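Local structure of aspartate semialdehyde dehydrogenase (Francisella tularensis subsp. tularensis, 4WOJ) at residues B[242-247]-B[265-270]. The protein probably catalyses the NADPH-dependent reductive dephosphorylation of L-aspartyl-4-phosphate to L-aspartate-semialdehyde, on the route to lysine, methionine and threonine. Numbering follows the deposited sequence.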
loop_
_atom_site.group_PDB
_atom_site.type_symbol
_atom_site.label_atom_id
_atom_site.label_comp_id
_atom_site.label_asym_id
_atom_site.label_seq_id
_atom_site.Cartn_x
_atom_site.Cartn_y
_atom_site.Cartn_z
ATOM N N LYS B 242 -15.147 -6.222 -7.161
ATOM C CA LYS B 242 -16.006 -7.060 -6.325
ATOM C C LYS B 242 -15.400 -7.129 -4.921
ATOM O O LYS B 242 -16.136 -7.100 -3.921
ATOM C CB LYS B 242 -16.228 -8.445 -6.924
ATOM C CG LYS B 242 -17.502 -9.140 -6.436
ATOM C CD LYS B 242 -18.027 -10.125 -7.481
ATOM C CE LYS B 242 -17.371 -11.506 -7.393
ATOM N NZ LYS B 242 -18.257 -12.485 -6.690
ATOM N N GLU B 243 -14.063 -7.156 -4.868
ATOM C CA GLU B 243 -13.317 -7.131 -3.605
ATOM C C GLU B 243 -13.720 -6.007 -2.684
ATOM O O GLU B 243 -13.833 -6.206 -1.472
ATOM C CB GLU B 243 -11.813 -7.009 -3.880
ATOM C CG GLU B 243 -10.919 -7.289 -2.666
ATOM C CD GLU B 243 -11.007 -8.726 -2.183
ATOM O OE1 GLU B 243 -11.638 -9.560 -2.869
ATOM O OE2 GLU B 243 -10.411 -9.037 -1.118
ATOM N N GLU B 244 -13.940 -4.836 -3.287
ATOM C CA GLU B 244 -14.280 -3.577 -2.594
ATOM C C GLU B 244 -15.767 -3.468 -2.186
ATOM O O GLU B 244 -16.087 -3.022 -1.093
ATOM C CB GLU B 244 -13.913 -2.389 -3.494
ATOM C CG GLU B 244 -12.419 -2.297 -3.786
ATOM C CD GLU B 244 -12.059 -1.487 -5.027
ATOM O OE1 GLU B 244 -12.950 -1.075 -5.811
ATOM O OE2 GLU B 244 -10.855 -1.257 -5.229
ATOM N N TYR B 245 -16.666 -3.877 -3.069
ATOM C CA TYR B 245 -18.095 -3.924 -2.745
ATOM C C TYR B 245 -18.375 -4.924 -1.575
ATOM O O TYR B 245 -19.306 -4.732 -0.812
ATOM C CB TYR B 245 -18.915 -4.276 -4.021
ATOM C CG TYR B 245 -20.201 -5.027 -3.749
ATOM C CD1 TYR B 245 -21.417 -4.363 -3.633
ATOM C CD2 TYR B 245 -20.186 -6.417 -3.580
ATOM C CE1 TYR B 245 -22.575 -5.076 -3.364
ATOM C CE2 TYR B 245 -21.338 -7.141 -3.309
ATOM C CZ TYR B 245 -22.525 -6.474 -3.202
ATOM O OH TYR B 245 -23.647 -7.229 -2.928
ATOM N N LYS B 246 -17.616 -6.022 -1.495
ATOM C CA LYS B 246 -17.783 -7.005 -0.413
ATOM C C LYS B 246 -17.704 -6.362 0.952
ATOM O O LYS B 246 -18.378 -6.781 1.885
ATOM C CB LYS B 246 -16.673 -8.065 -0.411
ATOM C CG LYS B 246 -16.750 -9.085 -1.524
ATOM C CD LYS B 246 -15.727 -10.197 -1.350
ATOM C CE LYS B 246 -15.670 -11.122 -2.569
ATOM N NZ LYS B 246 -14.621 -10.705 -3.559
ATOM N N ALA B 247 -16.811 -5.396 1.090
ATOM C CA ALA B 247 -16.602 -4.794 2.378
ATOM C C ALA B 247 -17.908 -4.333 3.043
ATOM O O ALA B 247 -18.259 -4.838 4.093
ATOM C CB ALA B 247 -15.584 -3.668 2.308
ATOM N N GLY B 265 -13.318 2.394 -0.250
ATOM C CA GLY B 265 -11.940 2.706 -0.461
ATOM C C GLY B 265 -11.444 1.878 -1.639
ATOM O O GLY B 265 -12.227 1.500 -2.525
ATOM N N ILE B 266 -10.143 1.603 -1.646
ATOM C CA ILE B 266 -9.569 0.825 -2.688
ATOM C C ILE B 266 -8.785 -0.383 -2.173
ATOM O O ILE B 266 -8.054 -0.295 -1.179
ATOM C CB ILE B 266 -8.645 1.686 -3.512
ATOM C CG1 ILE B 266 -8.370 0.995 -4.862
ATOM C CG2 ILE B 266 -7.360 1.957 -2.715
ATOM C CD1 ILE B 266 -7.253 1.616 -5.652
ATOM N N CYS B 267 -8.896 -1.482 -2.918
ATOM C CA CYS B 267 -8.165 -2.701 -2.636
ATOM C C CYS B 267 -6.959 -2.890 -3.604
ATOM O O CYS B 267 -7.112 -2.905 -4.810
ATOM C CB CYS B 267 -9.137 -3.896 -2.626
ATOM S SG CYS B 267 -10.383 -3.859 -1.288
ATOM N N VAL B 268 -5.768 -3.057 -3.048
ATOM C CA VAL B 268 -4.535 -3.074 -3.823
ATOM C C VAL B 268 -3.698 -4.295 -3.465
ATOM O O VAL B 268 -3.487 -4.592 -2.295
ATOM C CB VAL B 268 -3.680 -1.833 -3.561
ATOM C CG1 VAL B 268 -2.498 -1.745 -4.538
ATOM C CG2 VAL B 268 -4.520 -0.531 -3.647
ATOM N N ARG B 269 -3.261 -5.008 -4.487
ATOM C CA ARG B 269 -2.384 -6.106 -4.311
ATOM C C ARG B 269 -0.975 -5.595 -4.226
ATOM O O ARG B 269 -0.588 -4.715 -5.037
ATOM C CB ARG B 269 -2.515 -7.058 -5.503
ATOM C CG ARG B 269 -1.848 -8.359 -5.254
ATOM C CD ARG B 269 -2.617 -9.136 -4.228
ATOM N NE ARG B 269 -3.725 -9.851 -4.825
ATOM C CZ ARG B 269 -4.704 -10.411 -4.129
ATOM N NH1 ARG B 269 -4.768 -10.295 -2.800
ATOM N NH2 ARG B 269 -5.652 -11.071 -4.769
ATOM N N VAL B 270 -0.236 -6.091 -3.222
ATOM C CA VAL B 270 1.193 -5.701 -2.999
ATOM C C VAL B 270 2.056 -6.947 -2.817
ATOM O O VAL B 270 1.495 -8.028 -2.630
ATOM C CB VAL B 270 1.400 -4.775 -1.779
ATOM C CG1 VAL B 270 0.627 -3.463 -1.952
ATOM C CG2 VAL B 270 1.027 -5.486 -0.479
HETATM O O HOH W 1 -9.337 -3.224 -6.299
#
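E244 reaches from the first turn of helix 242-255 to the backbone of C267, where its carboxylate OE2 accepts the C267 N-H, with 3.0 Å between E244 OE2 and C267 N. The bond is nearly straight, 174° at the hydrogen. The donor comes from the anti side of the carboxylate, 17° out of its plane. CG of E244 stands anti to the carbonyl carbon and the chain is extended beyond it, which carries the carboxylate alongside I266; the two side chains point the same way, with I266 CG1 3.4 Å from E244 OE2. A water donates to E244 OE2 and to C267 O, each at 2.7 Å from its oxygen, so that E244 OE2 is linked to both backbone polar groups of C267. The other oxygen, E244 OE1, takes the N-H of T241 and forms salt bridges with R333 and K335 of the second subunit; K335 of that subunit also donates to the G265 carbonyl, and the carboxylate of E244 is thus part of the homodimer interface. The pairing joins the start of the helix to the chain around strand 263-266, outermost in this chain's mixed sheet of the dimerisation domain. The C267 thiol lies against aliphatic carbons of two successive helix residues: C267 SG is 3.6 Å from E244 CG and 3.7 Å from E243 CG. With E243 CG anti to the backbone N (chi1 -167°), that carbon is laid against the thiol, and the bend at chi2 swings the carboxylate toward N140 and K246. E243 OE2 accepts from N140 ND2, while E243 OE1 forms a salt bridge with K246 NZ at 3.3 Å, its hydrogen bond weak. The E243 side chain comes within about 4 Å of that of C141, the predicted acyl-thioester nucleophile, and about 6 Å of that of H276, the predicted proton acceptor.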